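Local coordinates for protein type-iv like pilin ttha1219 (Thermus thermophilus, PDB 5G23) that is a type IV pilin-like protein that probably contributes to pilus or pseudopilus-like structures linked to natural competence and DNA uptake, at residues B[191-195]-B[196-200]; B[203-207]-B[208-212]. All coordinates share one frame; numbering follows the deposited sequence.

Contact 1. Residues B[191-195]-B[196-200]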
# COMPACT_ATOMS: atom_id res chain seq x y z
N PRO B 191 20.16 10.42 -18.68
CA PRO B 191 20.35 11.86 -18.81
C PRO B 191 19.94 12.63 -17.55
O PRO B 191 19.11 12.16 -16.77
CB PRO B 191 19.51 12.24 -20.03
CG PRO B 191 18.59 11.09 -20.28
CD PRO B 191 19.09 9.88 -19.52
N ALA B 192 20.51 13.80 -17.39
CA ALA B 192 20.27 14.65 -16.22
C ALA B 192 18.78 14.99 -16.04
O ALA B 192 18.06 15.36 -17.01
CB ALA B 192 21.09 15.92 -16.34
N PHE B 193 18.29 14.79 -14.83
CA PHE B 193 16.88 14.94 -14.59
C PHE B 193 16.64 16.29 -13.89
O PHE B 193 17.44 16.72 -13.09
CB PHE B 193 16.42 13.80 -13.71
CG PHE B 193 14.98 13.79 -13.45
CD1 PHE B 193 14.10 13.36 -14.43
CD2 PHE B 193 14.49 14.23 -12.21
CE1 PHE B 193 12.75 13.35 -14.21
CE2 PHE B 193 13.14 14.22 -11.98
CZ PHE B 193 12.26 13.80 -12.97
N THR B 194 15.55 16.95 -14.28
CA THR B 194 15.11 18.19 -13.66
C THR B 194 13.87 17.94 -12.77
O THR B 194 12.77 17.74 -13.28
CB THR B 194 14.77 19.30 -14.70
OG1 THR B 194 15.93 19.52 -15.51
CG2 THR B 194 14.43 20.59 -13.97
N PRO B 195 14.09 17.97 -11.43
CA PRO B 195 12.93 17.72 -10.58
C PRO B 195 11.84 18.73 -10.87
O PRO B 195 12.15 19.90 -11.04
CB PRO B 195 13.50 17.90 -9.17
CG PRO B 195 14.94 17.41 -9.34
CD PRO B 195 15.33 18.08 -10.64
N GLY B 196 10.60 18.27 -10.84
CA GLY B 196 9.44 19.08 -11.17
C GLY B 196 9.01 18.95 -12.63
O GLY B 196 7.88 19.27 -12.97
N SER B 197 9.89 18.44 -13.48
CA SER B 197 9.61 18.43 -14.92
C SER B 197 8.49 17.47 -15.31
O SER B 197 7.87 17.66 -16.37
CB SER B 197 10.88 18.14 -15.71
OG SER B 197 11.36 16.85 -15.49
N THR B 198 8.18 16.45 -14.49
CA THR B 198 7.19 15.49 -14.84
C THR B 198 5.88 15.65 -14.07
O THR B 198 5.05 14.71 -14.08
CB THR B 198 7.69 14.02 -14.71
OG1 THR B 198 7.85 13.67 -13.35
CG2 THR B 198 8.99 13.82 -15.45
N LEU B 199 5.69 16.77 -13.37
CA LEU B 199 4.53 16.88 -12.50
C LEU B 199 3.36 17.60 -13.15
O LEU B 199 3.57 18.43 -14.03
CB LEU B 199 4.92 17.64 -11.20
CG LEU B 199 6.15 17.05 -10.47
CD1 LEU B 199 6.35 17.89 -9.21
CD2 LEU B 199 5.90 15.57 -10.21
N SER B 200 2.17 17.25 -12.73
CA SER B 200 0.96 18.00 -13.08
C SER B 200 0.49 18.60 -11.82
O SER B 200 0.06 17.88 -10.92
CB SER B 200 -0.16 17.07 -13.55
OG SER B 200 0.24 16.49 -14.74
O HOH W 1 14.11 16.15 -16.63

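Contact 2. Residues B[203-207]-B[208-212]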
# COMPACT_ATOMS: atom_id res chain seq x y z
N PRO B 203 -4.18 23.50 -9.07
CA PRO B 203 -4.21 24.95 -9.00
C PRO B 203 -3.55 25.50 -7.76
O PRO B 203 -3.87 25.09 -6.66
CB PRO B 203 -5.70 25.26 -9.03
CG PRO B 203 -6.31 24.14 -9.79
CD PRO B 203 -5.51 22.94 -9.41
N GLY B 204 -2.66 26.46 -7.95
CA GLY B 204 -2.07 27.15 -6.87
C GLY B 204 -0.83 26.49 -6.28
O GLY B 204 -0.16 27.12 -5.47
N LEU B 205 -0.48 25.26 -6.65
CA LEU B 205 0.73 24.60 -6.11
C LEU B 205 1.90 24.77 -7.07
O LEU B 205 1.74 24.55 -8.30
CB LEU B 205 0.48 23.11 -5.88
CG LEU B 205 1.59 22.32 -5.22
CD1 LEU B 205 1.91 22.82 -3.81
CD2 LEU B 205 1.20 20.86 -5.09
N THR B 206 3.07 25.13 -6.54
CA THR B 206 4.22 25.42 -7.35
C THR B 206 5.49 24.64 -6.85
O THR B 206 5.58 24.18 -5.68
CB THR B 206 4.54 26.89 -7.30
OG1 THR B 206 4.81 27.23 -5.93
CG2 THR B 206 3.39 27.74 -7.87
N SER B 207 6.44 24.46 -7.76
CA SER B 207 7.73 23.90 -7.37
C SER B 207 8.38 24.75 -6.29
O SER B 207 9.13 24.20 -5.46
CB SER B 207 8.70 23.76 -8.57
OG SER B 207 8.86 25.02 -9.20
N SER B 208 8.20 26.08 -6.35
CA SER B 208 8.83 27.01 -5.35
C SER B 208 8.35 26.68 -3.92
O SER B 208 9.14 26.56 -2.98
CB SER B 208 8.51 28.45 -5.70
OG SER B 208 8.94 29.31 -4.68
N LEU B 209 7.07 26.41 -3.79
CA LEU B 209 6.53 26.02 -2.48
C LEU B 209 7.09 24.71 -1.95
O LEU B 209 7.37 24.59 -0.75
CB LEU B 209 5.02 26.01 -2.50
CG LEU B 209 4.44 25.79 -1.09
CD1 LEU B 209 4.52 27.05 -0.29
CD2 LEU B 209 3.03 25.27 -1.13
N LEU B 210 7.26 23.74 -2.84
CA LEU B 210 7.70 22.43 -2.49
C LEU B 210 9.18 22.37 -2.27
O LEU B 210 9.63 21.41 -1.69
CB LEU B 210 7.33 21.43 -3.56
CG LEU B 210 5.84 21.20 -3.71
CD1 LEU B 210 5.62 20.29 -4.90
CD2 LEU B 210 5.23 20.60 -2.47
N GLU B 211 9.90 23.40 -2.69
CA GLU B 211 11.35 23.49 -2.51
C GLU B 211 12.05 22.25 -3.08
O GLU B 211 12.78 21.53 -2.40
CB GLU B 211 11.72 23.66 -1.05
CG GLU B 211 11.37 25.02 -0.56
CD GLU B 211 11.52 25.25 0.94
OE1 GLU B 211 12.07 24.43 1.68
OE2 GLU B 211 11.08 26.31 1.34
N LEU B 212 11.74 22.01 -4.33
CA LEU B 212 12.31 20.82 -5.02
C LEU B 212 13.81 21.00 -5.13
O LEU B 212 14.27 22.12 -5.43
CB LEU B 212 11.66 20.69 -6.36
CG LEU B 212 10.18 20.48 -6.39
CD1 LEU B 212 9.73 20.14 -7.78
CD2 LEU B 212 9.79 19.37 -5.40
O HOH W 2 12.23 24.20 -6.06

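Contact 1. Residues B[191-195]-B[196-200]
Thr194 and Ser197 close a type II beta turn, Ser197 N donating to Thr194 O over 3.0 Å with an N-H...O angle of 152°. A type I turn from Gly196 to Leu199 follows directly, though its closing bond, Leu199 N to Gly196 O, is weak at 3.3 Å. Residue types fit their corners: Pro195, with its ring-restricted phi, takes the second position of the first turn, and Gly196 takes the third with a positive phi of 94°, where a side chain would jam against the carbonyl oxygen of Pro195. Ser197 adds a second grip. Its OG, between its own backbone N and carbonyl carbon, swings back over the turn and donates to Thr194 O in the carbonyl plane at 2.8 Å, whereas the backbone donor is tilted from that plane. A water accepts from Thr194 N and donates to Ser197 OG, bridging the two residues. Phe193 reaches alongside the turn, chi1 -177° sending its ring away from the backbone N, until CE1 meets Thr198 CG2 at the ring edge, 4.0 Å away. The ring also touches Leu181, Arg222 and Glu224, so an alanine here would probably leave the methyl of Thr198 without its aromatic neighbour and open a gap between the turn and the strands beneath. Glu224 accepts from both Gly196 N and Thr198 OG1. The paired donors on Thr194 O thus fix the turn internally, while a strand carboxylate binds this surface loop to the sheet.

Contact 2. Residues B[203-207]-B[208-212]
Thr206 caps the short helix 207-210: its OG1 accepts from Leu209 N at 3.2 Å, with an N-H...O angle of 159°. A chi1 of 60° carries the hydroxyl forward to an amide of the first turn, whose partner four residues back would lie ahead of the helix; a hydroxyl one bond from CB is short enough to do this, which is why threonine suits an N-cap. The carbonyl of the same residue accepts a weak bond from Leu210 N, 3.3 Å long. At the far end Glu211 N donates weakly to Ser207 O at 3.0 Å and also to Ser208 O at 3.3 Å. With its positive phi, Glu211 closes the helix in a Schellman motif, and a water donating to both Ser207 O and Leu212 O links this end to the departing chain. Apolar contacts flank these bonds. Leu205 CD1 touches Leu209 CD2 at 3.8 Å, the two side chains crossing at about a right angle, and lies 4.2 Å from Leu210 CD2. Beyond the helix, Leu212 CD1 packs on Ser207 CB at 3.8 Å; serine is small enough to let the leucine come close to the backbone. Glu211 forms a salt bridge with Arg157, and its carbonyl accepts from Arg146. Leu205 and Leu209 both rest on Trp155 of strand 154-156, while Leu205 reaches Ala177 and Leu212 reaches Tyr179 on strand 173-184, seating the helical turn against the four-stranded antiparallel sheet.

Overall arrangement
Both contacts belong to the long connection between strands 173-184 and 221-230, neighbours in the four-stranded antiparallel sheet. Contact 1 comes first and contact 2 follows in series, their centres about 13 Å apart on the same side of the chain's centre. They meet directly where Leu212 CD1 packs against Gly196 CA, 3.6 Å away, so the chain just past the helix packs on the earlier beta turn. Strand 173-184 underlies both, with Tyr179 touching Pro195 and Leu199 from contact 1 and Leu212 from contact 2. The turns shape the connection, and their side chains fasten it to the sheet of this pilin.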